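PDB 3QEC: putative carbohydrate binding protein from Pseudomonas aeruginosa, which is of uncertain function but probably binds carbohydrates, has been linked to heparin and suramin binding, and may take part in carbohydrate transport or biofilm formation. Local coordinates for residues N27-L32 and P143-L148; T45-E50 and G97-D102; P8-H13 and D81-T86; H13-T18 and T53-A58. One frame throughout, in Å; residues are numbered along the deposited sequence.

Contact 1 of 4, residues N27-L32 and P143-L148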
# COMPACT_ATOMS: atom_id res chain seq x y z
N ASN A 27 10.50 -0.86 -8.66
CA ASN A 27 10.20 0.47 -9.23
C ASN A 27 8.72 0.56 -9.47
O ASN A 27 8.09 -0.43 -9.83
CB ASN A 27 10.94 0.72 -10.55
CG ASN A 27 12.40 0.42 -10.51
OD1 ASN A 27 12.85 -0.64 -10.97
ND2 ASN A 27 13.17 1.32 -9.95
N GLY A 28 8.17 1.75 -9.34
CA GLY A 28 6.76 1.90 -9.60
C GLY A 28 6.29 3.32 -9.66
O GLY A 28 7.06 4.25 -9.44
N ASP A 29 4.99 3.46 -9.93
CA ASP A 29 4.27 4.72 -10.07
C ASP A 29 2.99 4.66 -9.30
O ASP A 29 2.30 3.63 -9.32
CB ASP A 29 4.00 5.01 -11.56
CG ASP A 29 5.26 5.24 -12.37
OD1 ASP A 29 5.89 6.30 -12.20
OD2 ASP A 29 5.61 4.35 -13.17
N LEU A 30 2.69 5.75 -8.57
CA LEU A 30 1.47 5.87 -7.77
C LEU A 30 0.57 6.96 -8.33
O LEU A 30 1.03 8.10 -8.56
CB LEU A 30 1.81 6.16 -6.29
CG LEU A 30 0.64 6.59 -5.38
CD1 LEU A 30 -0.29 5.42 -5.06
CD2 LEU A 30 1.15 7.21 -4.10
N TYR A 31 -0.72 6.61 -8.55
CA TYR A 31 -1.74 7.56 -9.00
C TYR A 31 -3.14 6.97 -8.84
O TYR A 31 -3.31 5.75 -8.82
CB TYR A 31 -1.52 8.03 -10.46
CG TYR A 31 -1.84 7.02 -11.54
CD1 TYR A 31 -0.89 6.08 -11.95
CD2 TYR A 31 -3.06 7.05 -12.20
CE1 TYR A 31 -1.17 5.17 -12.97
CE2 TYR A 31 -3.36 6.14 -13.22
CZ TYR A 31 -2.41 5.21 -13.60
OH TYR A 31 -2.71 4.33 -14.61
N LEU A 32 -4.13 7.86 -8.71
CA LEU A 32 -5.55 7.49 -8.62
C LEU A 32 -6.30 8.40 -9.58
O LEU A 32 -5.70 9.35 -10.09
CB LEU A 32 -6.08 7.56 -7.17
CG LEU A 32 -5.58 6.45 -6.20
CD1 LEU A 32 -6.23 6.60 -4.84
CD2 LEU A 32 -5.82 5.05 -6.74
N PRO A 143 12.25 -7.95 -10.40
CA PRO A 143 10.81 -8.11 -10.70
C PRO A 143 10.30 -7.01 -11.63
O PRO A 143 10.98 -6.00 -11.81
CB PRO A 143 10.14 -7.98 -9.32
CG PRO A 143 11.09 -7.18 -8.50
CD PRO A 143 12.47 -7.58 -8.98
N GLN A 144 9.10 -7.17 -12.21
CA GLN A 144 8.47 -6.16 -13.06
C GLN A 144 8.11 -4.90 -12.26
O GLN A 144 7.99 -4.97 -11.03
CB GLN A 144 7.20 -6.74 -13.70
CG GLN A 144 7.45 -7.83 -14.73
CD GLN A 144 6.19 -8.35 -15.35
OE1 GLN A 144 5.93 -9.56 -15.40
NE2 GLN A 144 5.41 -7.44 -15.88
N LYS A 145 7.90 -3.76 -12.94
CA LYS A 145 7.45 -2.51 -12.32
C LYS A 145 6.07 -2.70 -11.68
O LYS A 145 5.29 -3.56 -12.13
CB LYS A 145 7.39 -1.38 -13.35
CG LYS A 145 8.67 -0.56 -13.46
CD LYS A 145 8.54 0.62 -14.44
CE LYS A 145 7.86 1.85 -13.88
NZ LYS A 145 7.58 2.87 -14.93
N VAL A 146 5.77 -1.92 -10.65
CA VAL A 146 4.46 -1.95 -10.02
C VAL A 146 3.70 -0.67 -10.40
O VAL A 146 4.16 0.44 -10.14
CB VAL A 146 4.52 -2.14 -8.48
CG1 VAL A 146 3.11 -2.26 -7.88
CG2 VAL A 146 5.38 -3.34 -8.10
N LEU A 147 2.53 -0.83 -11.01
CA LEU A 147 1.68 0.31 -11.29
C LEU A 147 0.64 0.34 -10.14
O LEU A 147 -0.33 -0.44 -10.12
CB LEU A 147 1.06 0.20 -12.70
CG LEU A 147 0.39 1.45 -13.25
CD1 LEU A 147 1.42 2.50 -13.69
CD2 LEU A 147 -0.53 1.11 -14.42
N LEU A 148 0.94 1.15 -9.10
CA LEU A 148 0.12 1.22 -7.90
C LEU A 148 -1.07 2.15 -8.15
O LEU A 148 -1.03 3.33 -7.81
CB LEU A 148 0.97 1.67 -6.69
CG LEU A 148 0.40 1.38 -5.28
CD1 LEU A 148 -0.04 -0.08 -5.12
CD2 LEU A 148 1.38 1.80 -4.20
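Strand 146-148 runs parallel to Gly28-Leu30, pairing Gly28 with Val146, Asp29 with Leu147 and Leu30 with Leu148, the strand axes 14° apart and Lys145 just before the pairing. Asp29 bonds in the parallel manner, to the residues before and after its partner Leu147: its N donates to Val146 O at 3.1 Å, and its O accepts from Leu148 N at 2.8 Å. Val146 N to Asn27 O (2.9 Å) begins the pairing, and a weak bond from Tyr31 N to Leu148 O ends it.

On one face Gly28, which has no side chain, lies beside Val146, while Leu30 reaches Leu148, CD1 to CD2 4.1 Å. Leucines suit this place, for Leu30 and Leu148 are buried and both touch Ser113 on strand 107-120; Val146 packs on Ile111 of the same strand.

The other face, that of Asp29 and Leu147, mixes polar and apolar groups. The chain of Lys145 bends at chi3 (81°), and NZ meets Asp29 OD2, 3.0 Å away and nearly in line with the CG-OD2 bond, in a salt bridge. Further along, the edge of the Tyr31 ring meets Leu147, CE1 to CD1 3.8 Å, with CD1 near the ring plane. Asn27 turns its amide to Asp100 on strand 98-104.

The main-chain bonds thus set the pairing of the strands, the ion pair and the Tyr31-Leu147 contact tie them on the more exposed face, and the leucines and Val146 pack inward against strands 107-120 and 125-138.

Contact 2 of 4, residues T45-E50 and G97-D102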
# COMPACT_ATOMS: atom_id res chain seq x y z
N THR A 45 4.44 11.06 -1.25
CA THR A 45 3.52 10.16 -0.56
C THR A 45 4.26 8.89 -0.14
O THR A 45 5.02 8.33 -0.93
CB THR A 45 2.32 9.85 -1.48
OG1 THR A 45 1.69 11.08 -1.82
CG2 THR A 45 1.30 8.93 -0.84
N LYS A 46 4.03 8.44 1.12
CA LYS A 46 4.64 7.23 1.66
C LYS A 46 3.99 5.98 1.07
O LYS A 46 2.77 5.92 0.90
CB LYS A 46 4.56 7.22 3.20
CG LYS A 46 5.60 8.11 3.85
CD LYS A 46 5.57 8.02 5.36
CE LYS A 46 6.53 8.99 6.01
NZ LYS A 46 6.52 8.88 7.49
N VAL A 47 4.84 5.00 0.71
CA VAL A 47 4.48 3.69 0.14
C VAL A 47 5.08 2.61 1.06
O VAL A 47 6.25 2.69 1.40
CB VAL A 47 4.95 3.54 -1.35
CG1 VAL A 47 4.62 2.15 -1.90
CG2 VAL A 47 4.36 4.62 -2.24
N ALA A 48 4.27 1.65 1.47
CA ALA A 48 4.68 0.54 2.35
C ALA A 48 4.80 -0.77 1.57
O ALA A 48 3.99 -1.06 0.69
CB ALA A 48 3.67 0.37 3.48
N LEU A 49 5.82 -1.56 1.93
CA LEU A 49 6.06 -2.88 1.34
C LEU A 49 6.31 -3.86 2.49
O LEU A 49 7.24 -3.67 3.27
CB LEU A 49 7.24 -2.81 0.35
CG LEU A 49 7.67 -4.10 -0.31
CD1 LEU A 49 6.87 -4.36 -1.55
CD2 LEU A 49 9.14 -4.05 -0.64
N GLU A 50 5.43 -4.87 2.65
CA GLU A 50 5.52 -5.82 3.77
C GLU A 50 5.16 -7.26 3.36
O GLU A 50 4.46 -7.43 2.37
CB GLU A 50 4.59 -5.36 4.90
CG GLU A 50 3.10 -5.36 4.58
CD GLU A 50 2.29 -4.80 5.73
OE1 GLU A 50 2.34 -5.38 6.83
OE2 GLU A 50 1.66 -3.74 5.54
N GLY A 97 5.44 11.04 -8.78
CA GLY A 97 4.75 9.87 -8.26
C GLY A 97 5.52 8.56 -8.37
O GLY A 97 4.94 7.49 -8.19
N ARG A 98 6.84 8.64 -8.67
CA ARG A 98 7.69 7.47 -8.82
C ARG A 98 8.31 7.11 -7.48
O ARG A 98 8.76 8.00 -6.76
CB ARG A 98 8.81 7.68 -9.87
CG ARG A 98 8.36 8.36 -11.17
CD ARG A 98 9.48 8.48 -12.19
NE ARG A 98 9.56 9.82 -12.77
CZ ARG A 98 10.46 10.75 -12.42
NH1 ARG A 98 11.37 10.48 -11.48
NH2 ARG A 98 10.46 11.94 -13.00
N PHE A 99 8.32 5.80 -7.15
CA PHE A 99 8.93 5.25 -5.94
C PHE A 99 9.93 4.15 -6.30
O PHE A 99 9.83 3.55 -7.37
CB PHE A 99 7.86 4.71 -4.97
CG PHE A 99 6.97 3.61 -5.51
CD1 PHE A 99 7.40 2.29 -5.51
CD2 PHE A 99 5.68 3.90 -5.97
CE1 PHE A 99 6.58 1.27 -6.01
CE2 PHE A 99 4.86 2.88 -6.45
CZ PHE A 99 5.31 1.57 -6.46
N ASP A 100 10.88 3.87 -5.39
CA ASP A 100 11.92 2.87 -5.58
C ASP A 100 12.24 2.18 -4.24
O ASP A 100 12.27 2.85 -3.21
CB ASP A 100 13.20 3.51 -6.16
CG ASP A 100 13.00 4.27 -7.47
OD1 ASP A 100 13.03 3.62 -8.53
OD2 ASP A 100 12.77 5.50 -7.41
N PHE A 101 12.49 0.87 -4.27
CA PHE A 101 12.91 0.06 -3.12
C PHE A 101 14.16 -0.68 -3.51
O PHE A 101 14.29 -1.09 -4.67
CB PHE A 101 11.82 -0.93 -2.69
CG PHE A 101 10.58 -0.35 -2.05
CD1 PHE A 101 9.48 0.00 -2.84
CD2 PHE A 101 10.47 -0.24 -0.67
CE1 PHE A 101 8.31 0.50 -2.25
CE2 PHE A 101 9.30 0.26 -0.08
CZ PHE A 101 8.22 0.63 -0.88
N ASP A 102 15.10 -0.84 -2.57
CA ASP A 102 16.35 -1.55 -2.83
C ASP A 102 16.53 -2.67 -1.80
O ASP A 102 15.87 -2.65 -0.75
CB ASP A 102 17.54 -0.56 -2.84
CG ASP A 102 17.74 0.20 -1.54
OD1 ASP A 102 18.34 -0.39 -0.60
OD2 ASP A 102 17.31 1.37 -1.47
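Leu49 holds CG anti to its backbone N (chi1 177°), and Phe101 has its CG beside its own N, anti to the carbonyl carbon (chi1 -69°). The two side chains slide past each other in opposite directions. Leu49 CB lies over one face of the Phe101 ring in a CH-pi contact, 4.1 Å from the centroid. Leu49 CD2 sits above the same ring, offset toward its rim, 4.0 Å from Phe101 CD2.

Val47 meets both aromatic residues, one with each methyl. Its CG1 touches Phe101 CZ at 4.0 Å, and Val47 O lies at the ring edge, near its plane, 3.7 Å from Phe101 CZ. Its CG2 approaches Phe99 CD2 at 4.0 Å, the two side chains crossing at about a right angle. A beta-branched valine, with a methyl for each ring, suits this place between two phenylalanines.

No hydrogen bond links the segments; the contact is apolar and buried. Ile26 on strand 24-33 touches both Leu49 and Phe101, and Ile111 on strand 107-120 touches both Val47 and Phe99, which continues the apolar layer on both sheets.

Strand 46-51 belongs to the antiparallel sheet and strand 98-104 to the mixed one. Their segments pass 8.9 Å apart with a crossing angle of -36°, the face-to-face packing of a beta sandwich, in which inward-pointing residues alternate with outward ones along each strand.

Contact 3 of 4, residues P8-H13 and D81-T86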
# COMPACT_ATOMS: atom_id res chain seq x y z
N PRO A 8 -7.17 -12.05 12.51
CA PRO A 8 -6.73 -13.31 13.14
C PRO A 8 -5.55 -13.09 14.09
O PRO A 8 -4.98 -12.00 14.11
CB PRO A 8 -6.31 -14.17 11.94
CG PRO A 8 -5.96 -13.21 10.88
CD PRO A 8 -6.82 -12.02 11.07
N ASP A 9 -5.20 -14.11 14.89
CA ASP A 9 -4.03 -14.01 15.78
C ASP A 9 -2.77 -13.81 14.93
O ASP A 9 -2.69 -14.36 13.82
CB ASP A 9 -3.88 -15.27 16.65
CG ASP A 9 -4.98 -15.52 17.67
OD1 ASP A 9 -5.59 -14.53 18.17
OD2 ASP A 9 -5.19 -16.70 18.04
N PHE A 10 -1.81 -13.00 15.42
CA PHE A 10 -0.55 -12.75 14.72
C PHE A 10 0.16 -14.09 14.42
O PHE A 10 0.44 -14.84 15.36
CB PHE A 10 0.35 -11.80 15.54
CG PHE A 10 1.61 -11.37 14.82
CD1 PHE A 10 1.58 -10.35 13.88
CD2 PHE A 10 2.82 -12.00 15.09
CE1 PHE A 10 2.75 -9.96 13.23
CE2 PHE A 10 3.99 -11.60 14.44
CZ PHE A 10 3.94 -10.58 13.52
N PRO A 11 0.38 -14.43 13.12
CA PRO A 11 0.98 -15.74 12.78
C PRO A 11 2.52 -15.70 12.75
O PRO A 11 3.13 -15.42 11.71
CB PRO A 11 0.40 -16.03 11.39
CG PRO A 11 0.09 -14.68 10.81
CD PRO A 11 0.06 -13.66 11.90
N GLU A 12 3.13 -16.01 13.89
CA GLU A 12 4.58 -16.00 14.10
C GLU A 12 5.33 -16.82 13.04
O GLU A 12 6.29 -16.29 12.46
CB GLU A 12 4.93 -16.50 15.51
CG GLU A 12 4.46 -15.56 16.62
CD GLU A 12 4.46 -16.10 18.05
OE1 GLU A 12 5.30 -16.97 18.38
OE2 GLU A 12 3.64 -15.60 18.86
N HIS A 13 4.87 -18.08 12.76
CA HIS A 13 5.46 -18.99 11.79
C HIS A 13 5.56 -18.34 10.38
O HIS A 13 6.57 -18.50 9.69
CB HIS A 13 4.64 -20.31 11.78
CG HIS A 13 3.16 -20.13 11.56
ND1 HIS A 13 2.33 -19.70 12.58
CD2 HIS A 13 2.42 -20.34 10.45
CE1 HIS A 13 1.12 -19.65 12.05
NE2 HIS A 13 1.12 -20.04 10.78
N ASP A 81 -0.56 -5.60 15.63
CA ASP A 81 0.42 -6.17 16.55
C ASP A 81 1.77 -5.42 16.38
O ASP A 81 2.22 -5.20 15.24
CB ASP A 81 0.58 -7.69 16.30
CG ASP A 81 1.36 -8.46 17.36
OD1 ASP A 81 2.58 -8.27 17.44
OD2 ASP A 81 0.75 -9.31 18.05
N PRO A 82 2.42 -5.00 17.49
CA PRO A 82 3.67 -4.23 17.35
C PRO A 82 4.82 -5.01 16.69
O PRO A 82 5.77 -4.37 16.22
CB PRO A 82 4.01 -3.84 18.78
CG PRO A 82 3.27 -4.80 19.64
CD PRO A 82 2.02 -5.13 18.91
N ARG A 83 4.73 -6.35 16.60
CA ARG A 83 5.75 -7.19 15.97
C ARG A 83 5.79 -7.05 14.45
O ARG A 83 6.79 -7.42 13.82
CB ARG A 83 5.53 -8.66 16.32
CG ARG A 83 5.95 -9.06 17.73
CD ARG A 83 5.53 -10.48 18.04
NE ARG A 83 4.09 -10.56 18.26
CZ ARG A 83 3.42 -11.66 18.58
NH1 ARG A 83 4.07 -12.81 18.73
NH2 ARG A 83 2.11 -11.62 18.79
N ARG A 84 4.70 -6.56 13.84
CA ARG A 84 4.59 -6.41 12.39
C ARG A 84 5.47 -5.28 11.85
O ARG A 84 6.03 -5.43 10.77
CB ARG A 84 3.11 -6.17 12.03
CG ARG A 84 2.83 -5.76 10.59
CD ARG A 84 2.12 -4.44 10.61
NE ARG A 84 1.93 -3.90 9.27
CZ ARG A 84 1.87 -2.60 8.99
NH1 ARG A 84 1.99 -1.71 9.96
NH2 ARG A 84 1.72 -2.19 7.74
N ALA A 85 5.58 -4.17 12.59
CA ALA A 85 6.33 -2.97 12.18
C ALA A 85 7.78 -3.26 11.76
O ALA A 85 8.27 -2.63 10.83
CB ALA A 85 6.32 -1.93 13.29
N THR A 86 8.45 -4.24 12.39
CA THR A 86 9.84 -4.57 12.11
C THR A 86 10.04 -5.18 10.69
O THR A 86 11.15 -5.16 10.18
CB THR A 86 10.44 -5.45 13.23
OG1 THR A 86 11.83 -5.61 12.99
CG2 THR A 86 9.82 -6.82 13.33
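Phe10 is the tightly packed part of this contact, its ring held among Asp81, Arg83 and Arg84. The carboxylate of Asp81 stacks over one ring face, the planes 21° apart, with CB of Asp81 3.7 Å from CD1 of Phe10. Arg83 lays its guanidinium against the ring at CD2, which stands over the centre of the group and 3.6 Å from CZ. At the far end Phe10 CE1 meets CB of Arg84, whose guanidinium leads away to Glu50. A large flat residue suits this place, since it can offer its surface to several groups together; Tyr15 and Tyr55 add a stacked and an edge-to-face neighbour.

The looser side is polar and more exposed. There Arg83 NH1 reaches Glu12 OE2 at 2.8 Å, in its own guanidinium plane but 53° above the plane of the carboxylate. This bridge therefore meets the carboxylate less squarely than does the side-on grip of Arg83 on Asp81, where NE and NH2 each take one oxygen, NE to OD1 at 2.9 Å and NH2 to OD2 at 2.8 Å.

OD1 is gripped by two donors, Arg83 NE and N, which would help fix the carboxylate. This is an Asx turn within a type I turn from Asp81 to Arg84, and Arg83 links the turn's Asp81 to Glu12 in a three-residue salt-bridge network.

Contact 4 of 4, residues H13-T18 and T53-A58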
# COMPACT_ATOMS: atom_id res chain seq x y z
N HIS A 13 4.87 -18.08 12.76
CA HIS A 13 5.46 -18.99 11.79
C HIS A 13 5.56 -18.34 10.38
O HIS A 13 6.57 -18.50 9.69
CB HIS A 13 4.64 -20.31 11.78
CG HIS A 13 3.16 -20.13 11.56
ND1 HIS A 13 2.33 -19.70 12.58
CD2 HIS A 13 2.42 -20.34 10.45
CE1 HIS A 13 1.12 -19.65 12.05
NE2 HIS A 13 1.12 -20.04 10.78
N GLU A 14 4.49 -17.65 9.96
CA GLU A 14 4.44 -17.02 8.64
C GLU A 14 5.53 -15.96 8.50
O GLU A 14 6.16 -15.90 7.45
CB GLU A 14 3.06 -16.41 8.37
CG GLU A 14 2.02 -17.46 8.04
CD GLU A 14 0.65 -16.91 7.71
OE1 GLU A 14 0.59 -15.84 7.07
OE2 GLU A 14 -0.36 -17.57 8.04
N TYR A 15 5.78 -15.17 9.56
CA TYR A 15 6.82 -14.14 9.55
C TYR A 15 8.23 -14.77 9.67
O TYR A 15 9.15 -14.32 8.98
CB TYR A 15 6.55 -13.09 10.65
CG TYR A 15 5.45 -12.13 10.25
CD1 TYR A 15 5.71 -11.03 9.44
CD2 TYR A 15 4.12 -12.39 10.59
CE1 TYR A 15 4.68 -10.20 9.00
CE2 TYR A 15 3.08 -11.56 10.15
CZ TYR A 15 3.37 -10.46 9.37
OH TYR A 15 2.37 -9.62 8.92
N ALA A 16 8.38 -15.85 10.47
CA ALA A 16 9.65 -16.56 10.67
C ALA A 16 10.17 -17.20 9.36
O ALA A 16 11.37 -17.16 9.10
CB ALA A 16 9.49 -17.63 11.74
N ALA A 17 9.26 -17.74 8.53
CA ALA A 17 9.60 -18.37 7.26
C ALA A 17 10.05 -17.36 6.18
O ALA A 17 10.59 -17.78 5.16
CB ALA A 17 8.41 -19.18 6.75
N THR A 18 9.84 -16.05 6.37
CA THR A 18 10.25 -15.11 5.33
C THR A 18 11.76 -14.82 5.34
O THR A 18 12.38 -14.72 6.40
CB THR A 18 9.46 -13.77 5.42
OG1 THR A 18 9.82 -13.06 6.60
CG2 THR A 18 7.97 -13.96 5.39
N THR A 53 1.01 -11.85 4.41
CA THR A 53 0.60 -12.88 5.37
C THR A 53 -0.92 -12.96 5.48
O THR A 53 -1.64 -12.06 5.03
CB THR A 53 1.22 -12.60 6.76
OG1 THR A 53 0.77 -11.34 7.25
CG2 THR A 53 2.75 -12.67 6.75
N SER A 54 -1.42 -14.06 6.11
CA SER A 54 -2.85 -14.27 6.32
C SER A 54 -3.44 -13.15 7.22
O SER A 54 -4.61 -12.78 7.07
CB SER A 54 -3.10 -15.65 6.92
OG SER A 54 -2.57 -15.76 8.22
N TYR A 55 -2.59 -12.58 8.10
CA TYR A 55 -2.86 -11.47 9.03
C TYR A 55 -3.19 -10.18 8.24
O TYR A 55 -4.26 -9.62 8.42
CB TYR A 55 -1.64 -11.27 9.97
CG TYR A 55 -1.82 -10.25 11.07
CD1 TYR A 55 -2.70 -10.48 12.14
CD2 TYR A 55 -1.10 -9.06 11.08
CE1 TYR A 55 -2.87 -9.54 13.16
CE2 TYR A 55 -1.28 -8.09 12.08
CZ TYR A 55 -2.16 -8.34 13.12
OH TYR A 55 -2.33 -7.40 14.11
N MSE A 56 -2.27 -9.75 7.33
CA MSE A 56 -2.46 -8.53 6.54
C MSE A 56 -3.48 -8.72 5.37
O MSE A 56 -4.08 -7.73 4.94
CB MSE A 56 -1.13 -7.97 6.03
CG MSE A 56 -0.24 -7.43 7.17
SE MSE A 56 -1.19 -6.27 8.43
CE MSE A 56 -1.32 -4.66 7.33
N LYS A 57 -3.73 -9.96 4.92
CA LYS A 57 -4.75 -10.26 3.90
C LYS A 57 -6.12 -9.84 4.44
O LYS A 57 -6.91 -9.21 3.72
CB LYS A 57 -4.74 -11.77 3.55
CG LYS A 57 -5.84 -12.20 2.57
CD LYS A 57 -5.76 -13.68 2.27
CE LYS A 57 -6.81 -14.14 1.30
NZ LYS A 57 -6.58 -15.55 0.87
N ALA A 58 -6.39 -10.18 5.73
CA ALA A 58 -7.62 -9.83 6.45
C ALA A 58 -7.73 -8.30 6.63
O ALA A 58 -8.82 -7.73 6.46
CB ALA A 58 -7.63 -10.53 7.80
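Glu14 reaches from helix 12-16 to the start of helix 54-63, whose first residue is Ser54. Its CB lies 4.1 Å from CG2 of Thr53. Beyond CG the chain is extended (chi2 -178°), which carries CD forward to the helix end, 3.5 Å from Ser54 OG. There the carboxylate divides its work. OE1 lies by CB of Thr53 and accepts from Ser54 N at 2.9 Å through its syn lone pair, with an almost straight N-H...O angle of 172°. OE2 takes the hydroxyl of Ser54, also at 2.9 Å, from the syn side. A small serine suits this place because its OG lies close enough to its own N for one carboxylate to hold both.

Thr53, the N-cap, faces Tyr15. Its CG2 sits over one face of the Tyr15 ring in a CH-pi contact, 3.7 Å from the centroid, while OG1 donates to Tyr15 OH at 2.9 Å. The same OG1 accepts a weak capping bond from Met56 N. Threonine thus supplies a methyl for the ring and a hydroxyl for both polar partners, and Phe10 stacks on that ring too.

Two amides of the first turn are therefore engaged by side chains: Ser54 N by Glu14 of helix 12-16, and Met56 N, weakly, by Thr53 OG1. The positive end of the helix dipole would probably stabilise the charged form of Glu14.

Overall arrangement
Contacts 1 and 2 form the sandwich end of the molecule, their centres 9 Å apart. Strand 24-33 joins them: Asn27 ND2 bonds to Asp100 OD1 at 2.7 Å, and Leu30 N to Gly97 O at 2.9 Å. Contact 3 lies across the chain's centre from contact 1, 27 Å between centres; contact 4 is beside it, centres 8 Å apart, sharing His13 and tied by Asp81 N to Tyr55 OH. Glu50 of contact 2 meets both: OE2 bridges to Arg84 NH2 at 2.7 Å, and OE1 packs on Met56 CG. These contacts place no carbohydrate site; diethylene glycol near Phe99 and triethylene glycol near Ser54, each about 4 Å from the side chain, probably come from the crystallisation liquor.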